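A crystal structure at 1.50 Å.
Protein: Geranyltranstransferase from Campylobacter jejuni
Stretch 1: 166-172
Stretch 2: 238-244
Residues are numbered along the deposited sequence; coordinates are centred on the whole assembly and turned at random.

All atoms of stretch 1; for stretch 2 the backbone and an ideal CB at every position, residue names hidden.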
# COMPACT_ATOMS: atom_id res chain seq x y z
N GLU A 166 9.59 -25.24 5.81
CA GLU A 166 8.38 -24.45 5.60
C GLU A 166 8.18 -23.41 6.70
O GLU A 166 7.81 -22.26 6.43
CB GLU A 166 7.16 -25.36 5.49
CG GLU A 166 7.12 -26.06 4.15
CD GLU A 166 6.10 -27.18 4.09
OE1 GLU A 166 5.66 -27.68 5.15
OE2 GLU A 166 5.75 -27.56 2.95
N LEU A 167 8.44 -23.82 7.94
CA LEU A 167 8.31 -22.91 9.07
C LEU A 167 9.34 -21.78 8.95
O LEU A 167 9.02 -20.63 9.19
CB LEU A 167 8.46 -23.68 10.38
CG LEU A 167 8.24 -22.89 11.67
CD1 LEU A 167 6.85 -22.25 11.71
CD2 LEU A 167 8.44 -23.81 12.87
N GLU A 168 10.57 -22.13 8.55
CA GLU A 168 11.59 -21.11 8.30
C GLU A 168 11.16 -20.14 7.22
O GLU A 168 11.33 -18.93 7.36
CB GLU A 168 12.92 -21.79 7.93
CG GLU A 168 13.60 -22.42 9.12
CD GLU A 168 14.70 -23.40 8.74
OE1 GLU A 168 14.79 -23.82 7.56
OE2 GLU A 168 15.47 -23.78 9.64
N PHE A 169 10.58 -20.66 6.14
CA PHE A 169 10.11 -19.82 5.03
C PHE A 169 9.04 -18.85 5.54
O PHE A 169 9.07 -17.64 5.26
CB PHE A 169 9.54 -20.72 3.91
CG PHE A 169 9.13 -19.96 2.66
CD1 PHE A 169 7.91 -19.27 2.62
CD2 PHE A 169 9.93 -19.96 1.51
CE1 PHE A 169 7.52 -18.59 1.48
CE2 PHE A 169 9.53 -19.29 0.36
CZ PHE A 169 8.32 -18.60 0.35
N LEU A 170 8.09 -19.40 6.28
CA LEU A 170 6.99 -18.60 6.85
C LEU A 170 7.54 -17.40 7.60
O LEU A 170 7.19 -16.26 7.32
CB LEU A 170 6.14 -19.50 7.76
CG LEU A 170 4.88 -18.95 8.43
CD1 LEU A 170 4.11 -20.13 9.01
CD2 LEU A 170 5.18 -17.91 9.52
N HIS A 171 8.41 -17.65 8.57
CA HIS A 171 8.88 -16.58 9.44
C HIS A 171 9.83 -15.63 8.73
O HIS A 171 9.82 -14.43 9.00
CB HIS A 171 9.52 -17.17 10.70
CG HIS A 171 8.49 -17.64 11.68
ND1 HIS A 171 8.36 -18.96 12.07
CD2 HIS A 171 7.52 -16.96 12.32
CE1 HIS A 171 7.35 -19.06 12.92
NE2 HIS A 171 6.84 -17.85 13.10
N THR A 172 10.65 -16.15 7.83
CA THR A 172 11.54 -15.26 7.12
C THR A 172 10.73 -14.25 6.31
O THR A 172 11.11 -13.09 6.23
CB THR A 172 12.54 -16.01 6.24
OG1 THR A 172 13.31 -16.88 7.06
CG2 THR A 172 13.55 -15.02 5.65
N UNK A 238 2.48 -25.17 15.07
CA UNK A 238 3.83 -25.28 14.50
C UNK A 238 4.83 -24.44 15.25
O UNK A 238 4.71 -23.22 15.31
CB UNK A 238 3.83 -24.87 13.03
N UNK A 239 5.85 -25.07 15.82
CA UNK A 239 6.88 -24.29 16.50
C UNK A 239 8.25 -24.92 16.33
O UNK A 239 8.37 -26.13 16.07
CB UNK A 239 6.55 -24.15 17.99
N UNK A 240 9.29 -24.11 16.47
CA UNK A 240 10.65 -24.59 16.32
C UNK A 240 10.98 -25.59 17.43
O UNK A 240 11.80 -26.50 17.25
CB UNK A 240 11.64 -23.42 16.33
N UNK A 241 10.36 -25.41 18.59
CA UNK A 241 10.57 -26.31 19.72
C UNK A 241 9.94 -27.68 19.46
O UNK A 241 10.54 -28.72 19.76
CB UNK A 241 9.99 -25.70 21.00
N UNK A 242 8.74 -27.68 18.90
CA UNK A 242 8.07 -28.94 18.57
C UNK A 242 8.84 -29.75 17.54
O UNK A 242 8.94 -30.97 17.64
CB UNK A 242 6.66 -28.66 18.05
N UNK A 243 9.38 -29.06 16.54
CA UNK A 243 10.10 -29.72 15.46
C UNK A 243 11.49 -30.17 15.87
O UNK A 243 11.92 -31.27 15.53
CB UNK A 243 10.20 -28.78 14.25
N UNK A 244 12.19 -29.30 16.60
CA UNK A 244 13.59 -29.54 16.92
C UNK A 244 13.80 -30.14 18.30
O UNK A 244 14.81 -30.78 18.56
CB UNK A 244 14.37 -28.23 16.81

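Stretch 1 is a continuous helix that presents Leu-167, Glu-168 and His-171 to the second segment, whose helical part, 240 to 244, runs nearly antiparallel to it at 161°, with the axes 11.8 Å apart at closest approach. That spacing leaves room for side chains between the two backbones.

At position 238 the CA-to-CB bond points toward stretch 1, and the ideal CB already lies 4.2 Å from Leu-167 CD1. The visible surface there is a methyl group, so an aliphatic residue would suit, as would a polar one whose end finds partners beyond the leucine. The deposited residue is Asn-238: its CB rests against Leu-167 CD1 at 4.2 Å, while its amide is hydrogen-bonded elsewhere in the structure.

Position 239 turns its CB away from stretch 1. Its extended backbone, phi -145° and psi 157°, directly precedes a helical run, as expected of an N-cap, for which Ser, Thr, Asp or Asn would serve. Ser-239 fills the role: its OG accepts a hydrogen bond from the backbone N of position 242 at 3.1 Å and a weak one from the N of position 241 at 3.2 Å. The backbone also packs here, with Ser-239 C 3.6 Å from Leu-167 CD2.

Position 240 points sideways, yet its CB stands only 4.7 Å from Leu-167 CD2, and beyond it lie Glu-168 and His-171. A long apolar chain, such as Leu or Met, or an aromatic ring could span this ground. Phe-240, with chi1 in the m well, has a ring whose end comes nearer to stretch 1 than the sideways CA-to-CB bond alone would suggest. Leu-167 CD2 sits 4.0 Å from the centroid of the Phe-240 ring, only 4° off the normal, a CH-pi contact that places the methyl squarely over one face. Glu-168 CG meets the ring edge, 3.9 Å from Phe-240 CE1, through the aliphatic part of the glutamate. The His-171 ring approaches obliquely, its centroid 5.7 Å from that of Phe-240 and the planes inclined by 33°.

Positions 241 and 242 direct their CB atoms out of reach of stretch 1, which therefore sets little constraint on either; Val-241 and Asn-242 make no side-chain contact with it.

Position 243, one helical turn beyond 239, faces stretch 1 again, its CB 5.5 Å from Leu-167 CD2. A medium or long aliphatic chain could close that gap. Leu-243 does so, bringing CD1 to 3.8 Å from Leu-167 CD2, so that this leucine methyl of stretch 1 touches both Phe-240 and Leu-243.

Position 244 also points toward stretch 1 but from farther off, tolerating many residues; Leu-244 remains out of contact.

Stretch 2, residues 238-244: NSFVNLL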
# COMPACT_ATOMS: atom_id res chain seq x y z
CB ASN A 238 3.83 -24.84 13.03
CG ASN A 238 2.93 -25.71 12.16
OD1 ASN A 238 3.20 -26.89 11.96
ND2 ASN A 238 1.86 -25.11 11.65
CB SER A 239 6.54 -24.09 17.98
OG SER A 239 7.23 -25.01 18.81
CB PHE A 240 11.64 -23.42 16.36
CG PHE A 240 11.66 -22.60 15.09
CD1 PHE A 240 12.35 -23.05 13.97
CD2 PHE A 240 11.02 -21.37 15.03
CE1 PHE A 240 12.38 -22.28 12.81
CE2 PHE A 240 11.05 -20.60 13.88
CZ PHE A 240 11.74 -21.06 12.77
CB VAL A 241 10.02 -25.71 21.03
CG1 VAL A 241 10.17 -26.71 22.17
CG2 VAL A 241 10.74 -24.41 21.36
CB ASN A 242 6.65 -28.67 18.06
CG ASN A 242 5.71 -28.23 19.16
OD1 ASN A 242 5.84 -28.67 20.31
ND2 ASN A 242 4.75 -27.37 18.82
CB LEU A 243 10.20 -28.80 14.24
CG LEU A 243 8.90 -28.50 13.50
CD1 LEU A 243 9.15 -27.53 12.36
CD2 LEU A 243 8.31 -29.80 12.97
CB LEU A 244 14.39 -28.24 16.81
CG LEU A 244 14.44 -27.56 15.44
CD1 LEU A 244 15.03 -26.16 15.56
CD2 LEU A 244 15.24 -28.41 14.46
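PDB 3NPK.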